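Side-chain contacts in histidine acid phosphatase (PDB 6RXD), which probably removes phosphate groups from inositol polyphosphates such as phytate, and from 2,3-bisphosphoglycerate, as a histidine acid phosphatase of the multiple inositol polyphosphate phosphatase type: residues A[469-473]-A[474-478]; A[21-24]-A[25-29]; A[201-205]-A[206-210]. All blocks are in the same frame, centred on the assembly; numbering follows the deposited sequence.

Contact 1: residues A[469-473]-A[474-478]; sequences RMLYN and ENEVP
Arg469 and Glu476 meet at about a right angle, joined by a salt bridge from NH1 of Arg469 to OE2 of Glu476 at 3.0 Å. The oxygen lies in the guanidinium plane, at its edge, whereas the arginine reaches the carboxylate from above, 61° out of the carboxylate plane. CG of Arg469 lies anti to the backbone N (chi1 174°), which brings it close to OE2; the bends at chi2 and chi3 then turn the guanidinium so that NH1 meets the same oxygen. The same OE2 takes hydrogen bonds from Ser28 and Thr491, and NE of Arg469 has a second acid, Asp449. With an alanine at Arg469, Glu476 and Asp449 are likely to lose this shared positive charge between them. Next to the ion pair, CD2 of Leu471 rests on CA of Glu476 at 3.5 Å, the two side chains slanting across one another.

These residues belong to a tight two-residue beta hairpin: strands 469-472 and 475-477 run antiparallel around a type I' turn from Tyr472 to Asn475, with Asn473 and Glu474 at its corners. Tyr472 and Asn475 form the hydrogen-bonded pair that closes it, Tyr472 N to Asn475 O at 2.8 Å and Asn475 N to Tyr472 O at 3.0 Å. A water joins Tyr472 O to Asn475 ND2. On the face opposite Leu471 and Glu476, the Val477 CG2 methyl sits between CG of Met470 (3.9 Å) and CB of Tyr472 (4.0 Å). The Tyr472 ring itself leads away from the second strand, and its OH bonds to Val439 O.

Contact 2: residues A[21-24]-A[25-29]; sequences DATA and SSYSK
Ser25 and Ser26 turn their hydroxyls back onto the carbonyls of the short helix 21-24. OG of Ser25 lies 2.8 Å from Asp21 O and 3.0 Å from Ala22 O, so its one proton has a choice of two acceptors; OG of Ser26 is 2.9 Å from Ala22 O. Both serines carry OG between their own backbone N and carbonyl carbon (chi1 64° and 67°), the rotation that folds the hydroxyl over the last turn.

Among the backbone bonds, Ser25 N reaches Asp21 O at 3.1 Å with a bent N-H (135°), while Ser26 N gives a straighter bond to Thr23 O. A water takes the N-H of Tyr27 and donates to Ala24 O, bridging the chain as it leaves the helix.

The Tyr27 ring makes the aromatic part, one face met by Thr23 O, 3.6 Å from the ring plane and over its centre. On that side, but past the ring's outline, CG2 of Thr23 lies 4.0 Å from Tyr27 CE1.

This is a surface turn between helix 21-24 and strand 34-44; Tyr27 packs on Arg469 and Leu471 of strand 467-472, and its OH bonds to Glu474 O in the turn between that strand and strand 475-477.

Contact 3: residues A[201-205]-A[206-210]; sequences KVPGT and KAYDI
A type II beta turn, Val202 to Thr205, leads straight into helix 206-220, with Thr205 as the N-cap and Tyr208 folded back over the turn. The cap is made by OG1 of Thr205, which accepts a weak bond from Tyr208 N at 3.3 Å. The hydroxyl donates in turn to Val202 O at 2.5 Å, in the plane of that carbonyl, and Thr205 N gives the same oxygen a second bond, so Val202 O is held by two donors from one residue. A chi1 of 61° sets OG1 between the backbone N and carbonyl carbon of Thr205, where it can face the turn and the helix together. Asp209 N then bonds to Thr205 O, starting the helical pattern.

Tyr208 has its CG anti to the backbone N (chi1 178°), which carries the ring across to Pro203. CA of Pro203 stands over one ring face, 3.8 Å from the centroid and 18° off the normal: a CH-pi contact. CG of the proline adds an apolar touch to CE1 of Tyr208 at 3.9 Å. Just ahead of the turn, CD of Lys201 lies 3.9 Å from CB of Ala207, while its NZ goes on to Asn195 OD1 and to the carbonyls of Lys192 and Tyr189. Together these make a type II turn with glycine at positive phi in third position, running into a helix whose N-cap threonine accepts from the residue three further on.

From the N terminus, contact 2 comes first and closes the short turn where helix 21-24 gives way to the loop before strand 34-44. Far along the chain, contact 3 closes the turn that begins helix 206-220, and contact 1 closes the hairpin of strands 467-472 and 475-477. The three follow in series; none nests in or crosses another. Contacts 1 and 2 nevertheless touch, their centres 11 Å apart: the carbonyl O of Ser28 accepts from Arg469 NH1, tying the N-terminal segment to the hairpin at the margin of the main mixed sheet. Contact 3 stands apart on the surface, its nearest atoms about 19 Å from contact 1 and about 30 Å from contact 2.

Contact 1: residues A[469-473]-A[474-478]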
# COMPACT_ATOMS: atom_id res chain seq x y z
N ARG A 469 17.89 -12.71 -5.29
CA ARG A 469 18.05 -11.29 -5.57
C ARG A 469 16.70 -10.61 -5.37
O ARG A 469 15.68 -11.17 -5.74
CB ARG A 469 18.52 -11.12 -7.03
CG ARG A 469 18.62 -9.70 -7.55
CD ARG A 469 17.33 -9.23 -8.25
NE ARG A 469 16.93 -10.01 -9.43
CZ ARG A 469 17.56 -9.97 -10.61
NH1 ARG A 469 18.65 -9.23 -10.76
NH2 ARG A 469 17.11 -10.69 -11.63
N MET A 470 16.69 -9.41 -4.79
CA MET A 470 15.44 -8.70 -4.50
C MET A 470 15.22 -7.44 -5.34
O MET A 470 16.17 -6.69 -5.62
CB MET A 470 15.37 -8.32 -3.01
CG MET A 470 14.22 -7.35 -2.64
SD MET A 470 13.86 -7.32 -0.88
CE MET A 470 15.52 -7.08 -0.20
N LEU A 471 13.97 -7.22 -5.75
CA LEU A 471 13.49 -5.95 -6.30
C LEU A 471 12.44 -5.38 -5.36
O LEU A 471 11.58 -6.12 -4.88
CB LEU A 471 12.85 -6.14 -7.68
CG LEU A 471 13.58 -6.83 -8.84
CD1 LEU A 471 12.85 -6.55 -10.16
CD2 LEU A 471 15.02 -6.43 -8.94
N TYR A 472 12.49 -4.08 -5.09
CA TYR A 472 11.52 -3.40 -4.23
C TYR A 472 10.95 -2.28 -5.08
O TYR A 472 11.69 -1.39 -5.53
CB TYR A 472 12.24 -2.83 -3.01
CG TYR A 472 11.39 -2.13 -1.97
CD1 TYR A 472 10.03 -2.42 -1.80
CD2 TYR A 472 11.96 -1.18 -1.14
CE1 TYR A 472 9.27 -1.76 -0.82
CE2 TYR A 472 11.22 -0.52 -0.17
CZ TYR A 472 9.89 -0.81 -0.01
OH TYR A 472 9.19 -0.16 0.98
N ASN A 473 9.65 -2.34 -5.34
CA ASN A 473 9.01 -1.45 -6.29
C ASN A 473 9.75 -1.43 -7.63
O ASN A 473 9.89 -0.39 -8.29
CB ASN A 473 8.84 -0.05 -5.67
CG ASN A 473 8.06 -0.09 -4.36
OD1 ASN A 473 7.18 -0.93 -4.20
ND2 ASN A 473 8.38 0.81 -3.43
N GLU A 474 10.21 -2.63 -8.01
CA GLU A 474 10.91 -2.89 -9.26
C GLU A 474 12.27 -2.22 -9.40
O GLU A 474 12.84 -2.16 -10.49
CB GLU A 474 10.00 -2.68 -10.47
CG GLU A 474 9.06 -3.88 -10.68
CD GLU A 474 8.05 -3.66 -11.78
OE1 GLU A 474 7.15 -2.82 -11.59
OE2 GLU A 474 8.15 -4.33 -12.84
N ASN A 475 12.82 -1.73 -8.28
CA ASN A 475 14.22 -1.32 -8.24
C ASN A 475 15.03 -2.44 -7.61
O ASN A 475 14.64 -2.96 -6.56
CB ASN A 475 14.39 -0.05 -7.42
CG ASN A 475 13.65 1.13 -8.01
OD1 ASN A 475 13.85 1.46 -9.19
ND2 ASN A 475 12.80 1.76 -7.21
N GLU A 476 16.13 -2.83 -8.23
CA GLU A 476 17.00 -3.83 -7.63
C GLU A 476 17.71 -3.23 -6.44
O GLU A 476 18.33 -2.16 -6.54
CB GLU A 476 18.02 -4.36 -8.66
CG GLU A 476 18.90 -5.50 -8.14
CD GLU A 476 19.66 -6.19 -9.26
OE1 GLU A 476 19.74 -5.59 -10.35
OE2 GLU A 476 20.15 -7.33 -9.06
N VAL A 477 17.61 -3.90 -5.30
CA VAL A 477 18.20 -3.40 -4.06
C VAL A 477 18.96 -4.51 -3.37
O VAL A 477 18.64 -5.69 -3.54
CB VAL A 477 17.12 -2.83 -3.10
CG1 VAL A 477 16.48 -1.58 -3.69
CG2 VAL A 477 16.07 -3.89 -2.77
N PRO A 478 19.98 -4.14 -2.59
CA PRO A 478 20.62 -5.12 -1.71
C PRO A 478 19.66 -5.53 -0.62
O PRO A 478 18.71 -4.80 -0.30
CB PRO A 478 21.79 -4.34 -1.10
CG PRO A 478 21.39 -2.89 -1.20
CD PRO A 478 20.59 -2.80 -2.48
O HOH W 1 19.02 -8.42 -3.70
O HOH W 2 12.57 0.95 -4.31

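Contact 2: residues A[21-24]-A[25-29]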
# COMPACT_ATOMS: atom_id res chain seq x y z
N ASP A 21 12.44 1.87 -19.25
CA ASP A 21 13.07 0.82 -20.05
C ASP A 21 14.53 0.55 -19.66
O ASP A 21 14.99 -0.58 -19.73
CB ASP A 21 12.97 1.15 -21.54
CG ASP A 21 11.57 0.92 -22.09
OD1 ASP A 21 11.43 0.81 -23.33
OD2 ASP A 21 10.62 0.85 -21.28
N ALA A 22 15.24 1.60 -19.25
CA ALA A 22 16.63 1.45 -18.82
C ALA A 22 16.72 0.57 -17.57
O ALA A 22 17.54 -0.35 -17.50
CB ALA A 22 17.23 2.81 -18.54
N THR A 23 15.89 0.87 -16.58
CA THR A 23 15.86 0.10 -15.35
C THR A 23 15.50 -1.36 -15.60
O THR A 23 16.19 -2.28 -15.14
CB THR A 23 14.87 0.70 -14.33
OG1 THR A 23 15.34 2.00 -13.93
CG2 THR A 23 14.75 -0.19 -13.10
N ALA A 24 14.43 -1.59 -16.35
CA ALA A 24 13.93 -2.94 -16.58
C ALA A 24 14.88 -3.80 -17.41
O ALA A 24 14.84 -5.03 -17.33
CB ALA A 24 12.54 -2.89 -17.22
N SER A 25 15.72 -3.14 -18.21
CA SER A 25 16.69 -3.84 -19.05
C SER A 25 18.05 -4.03 -18.38
O SER A 25 18.93 -4.67 -18.95
CB SER A 25 16.90 -3.07 -20.36
OG SER A 25 17.48 -1.80 -20.10
N SER A 26 18.22 -3.49 -17.18
CA SER A 26 19.53 -3.50 -16.54
C SER A 26 19.61 -4.23 -15.20
O SER A 26 20.55 -4.03 -14.44
CB SER A 26 20.04 -2.06 -16.36
OG SER A 26 19.26 -1.36 -15.42
N TYR A 27 18.64 -5.11 -14.92
CA TYR A 27 18.74 -5.89 -13.68
C TYR A 27 19.96 -6.79 -13.80
O TYR A 27 20.24 -7.33 -14.87
CB TYR A 27 17.48 -6.73 -13.46
CG TYR A 27 16.23 -5.91 -13.24
CD1 TYR A 27 16.22 -4.85 -12.35
CD2 TYR A 27 15.06 -6.20 -13.93
CE1 TYR A 27 15.08 -4.09 -12.15
CE2 TYR A 27 13.92 -5.45 -13.74
CZ TYR A 27 13.94 -4.40 -12.84
OH TYR A 27 12.80 -3.66 -12.64
N SER A 28 20.68 -6.96 -12.70
CA SER A 28 21.92 -7.73 -12.74
C SER A 28 21.70 -9.19 -13.16
O SER A 28 20.67 -9.79 -12.83
CB SER A 28 22.67 -7.66 -11.41
OG SER A 28 22.04 -8.46 -10.43
N LYS A 29 22.66 -9.75 -13.90
CA LYS A 29 22.64 -11.16 -14.24
C LYS A 29 23.21 -11.99 -13.09
O LYS A 29 24.16 -11.59 -12.42
CB LYS A 29 23.47 -11.41 -15.51
CG LYS A 29 23.11 -10.51 -16.68
CD LYS A 29 21.62 -10.55 -16.98
CE LYS A 29 21.29 -9.81 -18.27
NZ LYS A 29 19.82 -9.79 -18.51
O HOH W 3 16.99 -6.63 -16.89

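Contact 3: residues A[201-205]-A[206-210]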
# COMPACT_ATOMS: atom_id res chain seq x y z
N LYS A 201 -9.43 -15.90 12.39
CA LYS A 201 -8.34 -16.74 12.85
C LYS A 201 -8.76 -17.48 14.11
O LYS A 201 -9.57 -16.97 14.90
CB LYS A 201 -7.07 -15.91 13.06
CG LYS A 201 -6.58 -15.28 11.75
CD LYS A 201 -5.40 -14.36 11.98
CE LYS A 201 -4.86 -13.85 10.64
NZ LYS A 201 -5.82 -12.97 9.90
N VAL A 202 -8.24 -18.69 14.29
CA VAL A 202 -8.71 -19.60 15.34
C VAL A 202 -7.92 -19.40 16.62
O VAL A 202 -6.69 -19.49 16.61
CB VAL A 202 -8.55 -21.06 14.88
CG1 VAL A 202 -8.86 -22.03 16.03
CG2 VAL A 202 -9.44 -21.33 13.69
N PRO A 203 -8.61 -19.11 17.74
CA PRO A 203 -7.90 -18.90 19.00
C PRO A 203 -7.02 -20.09 19.35
O PRO A 203 -7.44 -21.23 19.13
CB PRO A 203 -9.03 -18.75 20.02
CG PRO A 203 -10.19 -18.22 19.22
CD PRO A 203 -10.07 -18.90 17.88
N GLY A 204 -5.82 -19.83 19.86
CA GLY A 204 -4.90 -20.90 20.20
C GLY A 204 -3.89 -21.21 19.11
O GLY A 204 -2.94 -21.96 19.34
N THR A 205 -4.10 -20.64 17.92
CA THR A 205 -3.15 -20.77 16.82
C THR A 205 -2.20 -19.59 16.85
O THR A 205 -2.51 -18.54 17.42
CB THR A 205 -3.86 -20.79 15.45
OG1 THR A 205 -4.57 -19.55 15.26
CG2 THR A 205 -4.83 -21.96 15.37
N LYS A 206 -1.04 -19.76 16.23
CA LYS A 206 -0.06 -18.69 16.13
C LYS A 206 -0.65 -17.47 15.43
O LYS A 206 -0.46 -16.34 15.88
CB LYS A 206 1.19 -19.17 15.40
CG LYS A 206 2.26 -18.12 15.30
CD LYS A 206 3.64 -18.74 15.33
CE LYS A 206 4.70 -17.68 15.50
NZ LYS A 206 4.32 -16.71 16.56
N ALA A 207 -1.37 -17.70 14.34
CA ALA A 207 -1.92 -16.58 13.57
C ALA A 207 -2.84 -15.71 14.43
O ALA A 207 -2.78 -14.48 14.36
CB ALA A 207 -2.65 -17.08 12.33
N TYR A 208 -3.67 -16.35 15.25
CA TYR A 208 -4.58 -15.60 16.11
C TYR A 208 -3.82 -14.72 17.10
O TYR A 208 -4.15 -13.54 17.26
CB TYR A 208 -5.50 -16.56 16.87
CG TYR A 208 -6.45 -15.85 17.82
CD1 TYR A 208 -7.70 -15.43 17.39
CD2 TYR A 208 -6.10 -15.61 19.14
CE1 TYR A 208 -8.57 -14.78 18.24
CE2 TYR A 208 -6.97 -14.96 20.00
CZ TYR A 208 -8.20 -14.55 19.55
OH TYR A 208 -9.06 -13.91 20.41
N ASP A 209 -2.82 -15.29 17.77
CA ASP A 209 -2.08 -14.55 18.79
C ASP A 209 -1.32 -13.39 18.19
O ASP A 209 -1.26 -12.31 18.77
CB ASP A 209 -1.13 -15.48 19.55
CG ASP A 209 -1.85 -16.30 20.62
OD1 ASP A 209 -2.91 -15.85 21.12
OD2 ASP A 209 -1.36 -17.40 20.95
N ILE A 210 -0.73 -13.60 17.01
CA ILE A 210 0.01 -12.54 16.34
C ILE A 210 -0.89 -11.34 16.10
O ILE A 210 -0.54 -10.21 16.43
CB ILE A 210 0.59 -13.03 15.00
CG1 ILE A 210 1.76 -13.99 15.27
CG2 ILE A 210 1.05 -11.86 14.13
CD1 ILE A 210 2.28 -14.68 14.04